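Long-range contacts in leucine aminopeptidase 2 (Saccharomyces cerevisiae, PDB 2XPZ), which cleaves amino acids from the N-terminus of di- and tripeptides with one catalytic zinc ion, and has low epoxide hydrolase activity in vitro: residues A[33-38]-A[165-170]; A[72-77]-A[118-123]. One frame throughout, in Å; residues are numbered along the deposited sequence.

Interaction 1: residues A[33-38]-A[165-170]; sequences TDLNLS and STFTAS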
ATOM      1  N   THR A  33       8.913  17.505  15.556  1.00 21.02           N
ATOM      2  CA  THR A  33       9.201  16.266  16.256  1.00 24.36           C
ATOM      3  C   THR A  33      10.625  15.842  15.921  1.00 24.95           C
ATOM      4  O   THR A  33      11.105  16.075  14.808  1.00 28.77           O
ATOM      5  CB  THR A  33       8.208  15.153  15.876  1.00 26.11           C
ATOM      6  OG1 THR A  33       6.873  15.674  15.862  1.00 21.72           O
ATOM      7  CG2 THR A  33       8.292  13.996  16.861  1.00 29.39           C
ATOM      8  N   ASP A  34      11.303  15.247  16.896  1.00 23.58           N
ATOM      9  CA  ASP A  34      12.683  14.803  16.723  1.00 28.71           C
ATOM     10  C   ASP A  34      12.855  13.409  17.319  1.00 25.36           C
ATOM     11  O   ASP A  34      12.471  13.163  18.459  1.00 26.95           O
ATOM     12  CB  ASP A  34      13.665  15.790  17.373  1.00 33.63           C
ATOM     13  CG  ASP A  34      15.123  15.435  17.107  1.00 43.70           C
ATOM     14  OD1 ASP A  34      15.591  15.648  15.974  1.00 46.61           O
ATOM     15  OD2 ASP A  34      15.815  14.946  18.028  1.00 49.83           O
ATOM     16  N   LEU A  35      13.417  12.497  16.533  1.00 24.61           N
ATOM     17  CA  LEU A  35      13.641  11.126  16.972  1.00 25.17           C
ATOM     18  C   LEU A  35      15.145  10.845  17.125  1.00 23.07           C
ATOM     19  O   LEU A  35      15.904  10.989  16.170  1.00 23.47           O
ATOM     20  CB  LEU A  35      13.010  10.146  15.977  1.00 25.87           C
ATOM     21  CG  LEU A  35      11.485  10.138  15.810  1.00 25.22           C
ATOM     22  CD1 LEU A  35      11.108   9.464  14.498  1.00 21.01           C
ATOM     23  CD2 LEU A  35      10.785   9.466  16.991  1.00  5.29           C
ATOM     24  N   ASN A  36      15.579  10.476  18.331  1.00 25.73           N
ATOM     25  CA  ASN A  36      16.963  10.044  18.537  1.00 24.79           C
ATOM     26  C   ASN A  36      16.982   8.586  18.922  1.00 25.55           C
ATOM     27  O   ASN A  36      16.846   8.237  20.093  1.00 31.32           O
ATOM     28  CB  ASN A  36      17.684  10.880  19.589  1.00 27.53           C
ATOM     29  CG  ASN A  36      19.185  10.773  19.472  1.00 34.69           C
ATOM     30  OD1 ASN A  36      19.753  11.030  18.413  1.00 43.84           O
ATOM     31  ND2 ASN A  36      19.837  10.385  20.556  1.00 36.65           N
ATOM     32  N   LEU A  37      17.150   7.742  17.910  1.00 23.53           N
ATOM     33  CA  LEU A  37      16.932   6.306  18.028  1.00 20.31           C
ATOM     34  C   LEU A  37      18.205   5.490  17.808  1.00 22.97           C
ATOM     35  O   LEU A  37      19.109   5.892  17.078  1.00 22.62           O
ATOM     36  CB  LEU A  37      15.866   5.871  17.023  1.00 22.86           C
ATOM     37  CG  LEU A  37      14.584   6.692  17.004  1.00 20.68           C
ATOM     38  CD1 LEU A  37      13.884   6.501  15.674  1.00 20.84           C
ATOM     39  CD2 LEU A  37      13.693   6.293  18.167  1.00 15.57           C
ATOM     40  N   SER A  38      18.251   4.326  18.436  1.00 22.06           N
ATOM     41  CA  SER A  38      19.385   3.427  18.321  1.00 29.91           C
ATOM     42  C   SER A  38      18.853   2.024  17.998  1.00 35.31           C
ATOM     43  O   SER A  38      18.071   1.451  18.769  1.00 36.56           O
ATOM     44  CB  SER A  38      20.186   3.412  19.632  1.00 25.93           C
ATOM     45  OG  SER A  38      21.488   2.871  19.464  1.00 28.71           O
ATOM     46  N   SER A 165       3.644  16.828  11.568  1.00 24.59           N
ATOM     47  CA  SER A 165       4.764  17.653  12.031  1.00 20.52           C
ATOM     48  C   SER A 165       6.069  17.403  11.274  1.00 21.53           C
ATOM     49  O   SER A 165       6.361  16.274  10.869  1.00 25.22           O
ATOM     50  CB  SER A 165       4.976  17.499  13.543  1.00 20.50           C
ATOM     51  OG  SER A 165       6.103  16.708  13.863  1.00 17.44           O
ATOM     52  N   THR A 166       6.851  18.460  11.070  1.00 14.52           N
ATOM     53  CA  THR A 166       8.137  18.269  10.438  1.00 12.66           C
ATOM     54  C   THR A 166       8.908  17.296  11.314  1.00 16.92           C
ATOM     55  O   THR A 166       8.512  17.018  12.439  1.00 24.60           O
ATOM     56  CB  THR A 166       8.883  19.593  10.210  1.00 14.25           C
ATOM     57  OG1 THR A 166       9.161  20.224  11.460  1.00 24.27           O
ATOM     58  CG2 THR A 166       8.036  20.520   9.394  1.00 12.90           C
ATOM     59  N   PHE A 167       9.984  16.744  10.789  1.00 13.16           N
ATOM     60  CA  PHE A 167      10.730  15.742  11.535  1.00 20.65           C
ATOM     61  C   PHE A 167      12.211  15.900  11.315  1.00 15.06           C
ATOM     62  O   PHE A 167      12.667  16.409  10.311  1.00 17.62           O
ATOM     63  CB  PHE A 167      10.364  14.333  11.082  1.00 23.30           C
ATOM     64  CG  PHE A 167       9.325  13.675  11.913  1.00 11.79           C
ATOM     65  CD1 PHE A 167       7.994  13.830  11.605  1.00 12.40           C
ATOM     66  CD2 PHE A 167       9.673  12.864  12.966  1.00  4.71           C
ATOM     67  CE1 PHE A 167       7.037  13.204  12.345  1.00 13.43           C
ATOM     68  CE2 PHE A 167       8.712  12.238  13.710  1.00  7.44           C
ATOM     69  CZ  PHE A 167       7.397  12.406  13.396  1.00 12.85           C
ATOM     70  N   THR A 168      12.964  15.389  12.256  1.00 25.09           N
ATOM     71  CA  THR A 168      14.394  15.409  12.147  1.00 25.79           C
ATOM     72  C   THR A 168      14.737  14.122  12.897  1.00 25.90           C
ATOM     73  O   THR A 168      14.080  13.788  13.869  1.00 21.32           O
ATOM     74  CB  THR A 168      14.952  16.813  12.652  1.00 17.62           C
ATOM     75  OG1 THR A 168      16.350  16.943  12.393  1.00 26.93           O
ATOM     76  CG2 THR A 168      14.663  17.076  14.096  1.00 10.02           C
ATOM     77  N   ALA A 169      15.662  13.318  12.391  1.00 28.47           N
ATOM     78  CA  ALA A 169      15.869  12.007  13.005  1.00 21.77           C
ATOM     79  C   ALA A 169      17.324  11.582  12.996  1.00 23.34           C
ATOM     80  O   ALA A 169      17.975  11.605  11.951  1.00 28.21           O
ATOM     81  CB  ALA A 169      15.027  10.948  12.314  1.00 26.31           C
ATOM     82  N   SER A 170      17.814  11.177  14.167  1.00 19.62           N
ATOM     83  CA  SER A 170      19.151  10.630  14.341  1.00 23.28           C
ATOM     84  C   SER A 170      19.005   9.182  14.728  1.00 23.53           C
ATOM     85  O   SER A 170      18.537   8.873  15.814  1.00 33.32           O
ATOM     86  CB  SER A 170      19.885  11.358  15.462  1.00 28.71           C
ATOM     87  OG  SER A 170      20.276  12.648  15.039  1.00 37.39           O
TER
HETATM   88  O   HOH W   1      18.371  14.681  15.286  1.00 30.81           O
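The ring of F167 carries T33 on one face: CB of T33 sits 3.9 Å from the ring centroid, 19° off the normal, as a CH-pi contact. CD1 of L35 reaches CE2 of the same ring obliquely, at 3.7 Å. The two strands run parallel, a pairing found here inside the large, mostly antiparallel sheet of the peptidase M1 N-terminal domain. T33 holds CG2 anti to its backbone N, which sets the methyl above the rim of the ring, near CE2, while OG1 turns the other way toward OG of S165; that hydrogen bond is modelled very short, so its length is doubtful. Toward L37 the backbone bonds are short, 2.8 Å from N of S170 to O of L35 and 2.8 Å from N of L37 to O of S170. Those at T33 are longer: its N reaches O of T166 at 3.2 Å, and the bond from N of T168 to O of T33 is weak. V50 and F155 pack on L35, on the face it shares with F167. On the other face, OD1 of D34 is modelled too close to CG2 of T168, which makes its half of a water bridge doubtful; the water's other bond, to OG of S170, measures 2.8 Å.

Interaction 2: residues A[72-77]-A[118-123]; sequences SYLDVQ and FRTTDK
Strand 74-81 pairs with strand 111-120 in the sheet of the M1 N-terminal domain, the two running nearly antiparallel, and loop residues on both sides add further contacts. D75 and R119 form the hydrogen-bonded pair. N of D75 donates to O of R119 at 2.9 Å, and N of R119 returns a bond to O of D75, an atom whose position is less sure.

Beyond the pair the side chains take over. OG1 of T121 donates to O of Y73, a bond modelled as very short and therefore of doubtful length. Next to it the ring of Y73 lies over the aliphatic part of K123: CB stands 3.7 Å from the ring centroid, 24° off the normal, in a CH-pi contact, and the extended chain carries CD on to CE1 at 3.3 Å. E95 also touches Y73.

L74 and F118 meet on one face of the sheet. With CG anti to its backbone N (chi1 -176°), L74 swings CD1 in to 3.8 Å from CD2 of F118, an oblique approach. F155 and P156 pack against F118 as well, and P156 also touches L74. On the other side, Q77 stretches over R119, its NE2 3.4 Å from CG of R119; the amide and guanidinium planes are 38° apart. A water lies within bonding reach of OE1 of Q77 and, at 3.0 Å, of O of F118, though more acceptors compete for it than it has protons.

OG1 of T120 is hydrogen-bonded to N of I46, on the neighbouring strand 45-56. At the centre of the contact stands D75 with R119, an antiparallel pair within the mixed beta sheet of the peptidase M1 N-terminal domain.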
ATOM      1  N   SER A  72       1.713   1.949  22.625  1.00 30.43           N
ATOM      2  CA  SER A  72       1.245   0.565  22.600  1.00 32.03           C
ATOM      3  C   SER A  72       2.443  -0.301  22.951  1.00 36.97           C
ATOM      4  O   SER A  72       3.479  -0.217  22.299  1.00 43.41           O
ATOM      5  CB  SER A  72       0.678   0.188  21.220  1.00 29.51           C
ATOM      6  OG  SER A  72      -0.023  -1.052  21.235  1.00 27.06           O
ATOM      7  N   TYR A  73       2.318  -1.116  23.990  1.00 34.56           N
ATOM      8  CA  TYR A  73       3.437  -1.929  24.423  1.00 30.39           C
ATOM      9  C   TYR A  73       4.734  -1.167  24.196  1.00 39.22           C
ATOM     10  O   TYR A  73       5.568  -1.603  23.407  1.00 44.56           O
ATOM     11  CB  TYR A  73       3.511  -3.205  23.602  1.00 26.93           C
ATOM     12  CG  TYR A  73       2.267  -4.056  23.561  1.00 28.96           C
ATOM     13  CD1 TYR A  73       1.874  -4.797  24.665  1.00 33.15           C
ATOM     14  CD2 TYR A  73       1.518  -4.168  22.397  1.00 33.97           C
ATOM     15  CE1 TYR A  73       0.749  -5.596  24.628  1.00 36.31           C
ATOM     16  CE2 TYR A  73       0.390  -4.969  22.348  1.00 39.37           C
ATOM     17  CZ  TYR A  73       0.012  -5.681  23.470  1.00 43.81           C
ATOM     18  OH  TYR A  73      -1.105  -6.484  23.440  1.00 51.70           O
ATOM     19  N   LEU A  74       4.896  -0.021  24.853  1.00 44.13           N
ATOM     20  CA  LEU A  74       6.108   0.785  24.723  1.00 38.21           C
ATOM     21  C   LEU A  74       6.645   1.114  26.115  1.00 41.85           C
ATOM     22  O   LEU A  74       5.875   1.466  27.006  1.00 52.35           O
ATOM     23  CB  LEU A  74       5.786   2.061  23.947  1.00 34.77           C
ATOM     24  CG  LEU A  74       6.851   3.080  23.546  1.00 31.67           C
ATOM     25  CD1 LEU A  74       7.788   2.537  22.491  1.00 27.75           C
ATOM     26  CD2 LEU A  74       6.146   4.321  23.031  1.00 36.23           C
ATOM     27  N   ASP A  75       7.953   0.983  26.314  1.00 41.17           N
ATOM     28  CA  ASP A  75       8.558   1.294  27.618  1.00 38.90           C
ATOM     29  C   ASP A  75       8.968   2.762  27.740  1.00 36.39           C
ATOM     30  O   ASP A  75      10.086   3.129  27.385  1.00 40.54           O
ATOM     31  CB  ASP A  75       9.766   0.390  27.892  1.00 35.53           C
ATOM     32  CG  ASP A  75      10.226   0.452  29.330  1.00 44.13           C
ATOM     33  OD1 ASP A  75       9.423   0.857  30.191  1.00 51.21           O
ATOM     34  OD2 ASP A  75      11.390   0.092  29.604  1.00 45.78           O
ATOM     35  N   VAL A  76       8.057   3.597  28.230  1.00 29.29           N
ATOM     36  CA  VAL A  76       8.375   4.994  28.498  1.00 29.07           C
ATOM     37  C   VAL A  76       9.191   5.047  29.786  1.00 35.46           C
ATOM     38  O   VAL A  76       8.705   4.709  30.864  1.00 38.77           O
ATOM     39  CB  VAL A  76       7.102   5.857  28.621  1.00 28.51           C
ATOM     40  CG1 VAL A  76       7.450   7.318  28.826  1.00 23.61           C
ATOM     41  CG2 VAL A  76       6.228   5.690  27.386  1.00 28.32           C
ATOM     42  N   GLN A  77      10.446   5.456  29.657  1.00 39.40           N
ATOM     43  CA  GLN A  77      11.386   5.432  30.770  1.00 35.32           C
ATOM     44  C   GLN A  77      11.397   6.743  31.542  1.00 34.02           C
ATOM     45  O   GLN A  77      11.382   6.750  32.764  1.00 46.53           O
ATOM     46  CB  GLN A  77      12.791   5.109  30.255  1.00 30.89           C
ATOM     47  CG  GLN A  77      12.924   3.703  29.698  1.00 23.12           C
ATOM     48  CD  GLN A  77      14.006   3.607  28.664  1.00 29.30           C
ATOM     49  OE1 GLN A  77      14.321   4.585  27.989  1.00 31.66           O
ATOM     50  NE2 GLN A  77      14.588   2.427  28.528  1.00 34.52           N
ATOM     51  N   PHE A 118      12.292   6.099  25.669  1.00 33.73           N
ATOM     52  CA  PHE A 118      11.488   4.899  25.581  1.00 22.20           C
ATOM     53  C   PHE A 118      12.321   3.778  24.997  1.00 29.16           C
ATOM     54  O   PHE A 118      13.407   4.009  24.452  1.00 36.39           O
ATOM     55  CB  PHE A 118      10.281   5.144  24.679  1.00 19.41           C
ATOM     56  CG  PHE A 118      10.648   5.608  23.290  1.00 25.67           C
ATOM     57  CD1 PHE A 118      10.672   6.959  22.975  1.00 26.81           C
ATOM     58  CD2 PHE A 118      10.967   4.691  22.297  1.00 28.23           C
ATOM     59  CE1 PHE A 118      11.012   7.390  21.691  1.00 25.22           C
ATOM     60  CE2 PHE A 118      11.316   5.110  21.011  1.00 25.95           C
ATOM     61  CZ  PHE A 118      11.336   6.460  20.709  1.00 24.27           C
ATOM     62  N   ARG A 119      11.817   2.560  25.143  1.00 31.07           N
ATOM     63  CA  ARG A 119      12.320   1.393  24.430  1.00 30.59           C
ATOM     64  C   ARG A 119      11.123   0.728  23.784  1.00 27.93           C
ATOM     65  O   ARG A 119      10.041   0.684  24.373  1.00 26.08           O
ATOM     66  CB  ARG A 119      12.984   0.407  25.391  1.00 30.12           C
ATOM     67  CG  ARG A 119      14.446   0.645  25.590  1.00 33.63           C
ATOM     68  CD  ARG A 119      15.073  -0.455  26.409  1.00 40.06           C
ATOM     69  NE  ARG A 119      15.805  -1.408  25.579  1.00 46.06           N
ATOM     70  CZ  ARG A 119      15.380  -2.636  25.292  1.00 54.74           C
ATOM     71  NH1 ARG A 119      14.220  -3.061  25.775  1.00 59.67           N
ATOM     72  NH2 ARG A 119      16.114  -3.439  24.528  1.00 50.49           N
ATOM     73  N   THR A 120      11.302   0.227  22.568  1.00 26.17           N
ATOM     74  CA  THR A 120      10.279  -0.626  21.976  1.00 28.96           C
ATOM     75  C   THR A 120      10.208  -1.905  22.808  1.00 31.82           C
ATOM     76  O   THR A 120      11.092  -2.169  23.614  1.00 37.83           O
ATOM     77  CB  THR A 120      10.539  -0.940  20.487  1.00 25.58           C
ATOM     78  OG1 THR A 120      11.880  -1.407  20.318  1.00 28.31           O
ATOM     79  CG2 THR A 120      10.320   0.305  19.622  1.00 27.69           C
ATOM     80  N   THR A 121       9.151  -2.686  22.635  1.00 38.35           N
ATOM     81  CA  THR A 121       8.938  -3.860  23.474  1.00 34.01           C
ATOM     82  C   THR A 121       9.105  -5.129  22.678  1.00 32.34           C
ATOM     83  O   THR A 121       9.245  -5.092  21.459  1.00 34.50           O
ATOM     84  CB  THR A 121       7.524  -3.863  24.047  1.00 45.45           C
ATOM     85  OG1 THR A 121       7.303  -2.634  24.742  1.00 55.86           O
ATOM     86  CG2 THR A 121       7.327  -5.029  25.011  1.00 50.44           C
ATOM     87  N   ASP A 122       9.098  -6.263  23.367  1.00 31.74           N
ATOM     88  CA  ASP A 122       9.010  -7.534  22.678  1.00 35.24           C
ATOM     89  C   ASP A 122       7.674  -7.610  21.952  1.00 36.12           C
ATOM     90  O   ASP A 122       7.554  -8.306  20.943  1.00 41.61           O
ATOM     91  CB  ASP A 122       9.141  -8.687  23.663  1.00 52.39           C
ATOM     92  CG  ASP A 122      10.573  -8.967  24.028  1.00 69.22           C
ATOM     93  OD1 ASP A 122      11.434  -8.866  23.126  1.00 75.84           O
ATOM     94  OD2 ASP A 122      10.841  -9.285  25.208  1.00 74.68           O
ATOM     95  N   LYS A 123       6.681  -6.878  22.461  1.00 31.34           N
ATOM     96  CA  LYS A 123       5.343  -6.870  21.875  1.00 30.39           C
ATOM     97  C   LYS A 123       5.128  -5.767  20.837  1.00 34.40           C
ATOM     98  O   LYS A 123       4.034  -5.625  20.283  1.00 41.72           O
ATOM     99  CB  LYS A 123       4.276  -6.782  22.965  1.00 29.95           C
ATOM    100  CG  LYS A 123       4.187  -8.015  23.843  1.00 40.70           C
ATOM    101  CD  LYS A 123       3.054  -7.909  24.859  1.00 46.98           C
ATOM    102  CE  LYS A 123       3.029  -9.116  25.800  1.00 46.27           C
ATOM    103  NZ  LYS A 123       1.696  -9.324  26.439  1.00 46.01           N
TER
HETATM  104  O   HOH W   2      15.917   4.853  25.909  1.00 23.24           O

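How the interactions relate
Interactions 1 and 2 belong to the same ten-stranded sheet, their centres about 17 Å apart. Strand 45-56 lies between strands 28-40 and 111-120, so the parallel pairing of 33-38 with 165-170 and the antiparallel pairing of 72-77 with 118-123 are separated by one strand. Even so they touch over it: CD2 of L37 packs on CZ of F118 at 3.5 Å. V50 and F155 each contact both L35 and F118, giving the two contacts a common apolar layer. Substrate-binding L146 is not far from either, its side chain about 8 Å from that of L35 and about 9 Å from that of T120. In sequence, interaction 2 falls wholly between the two strands of interaction 1.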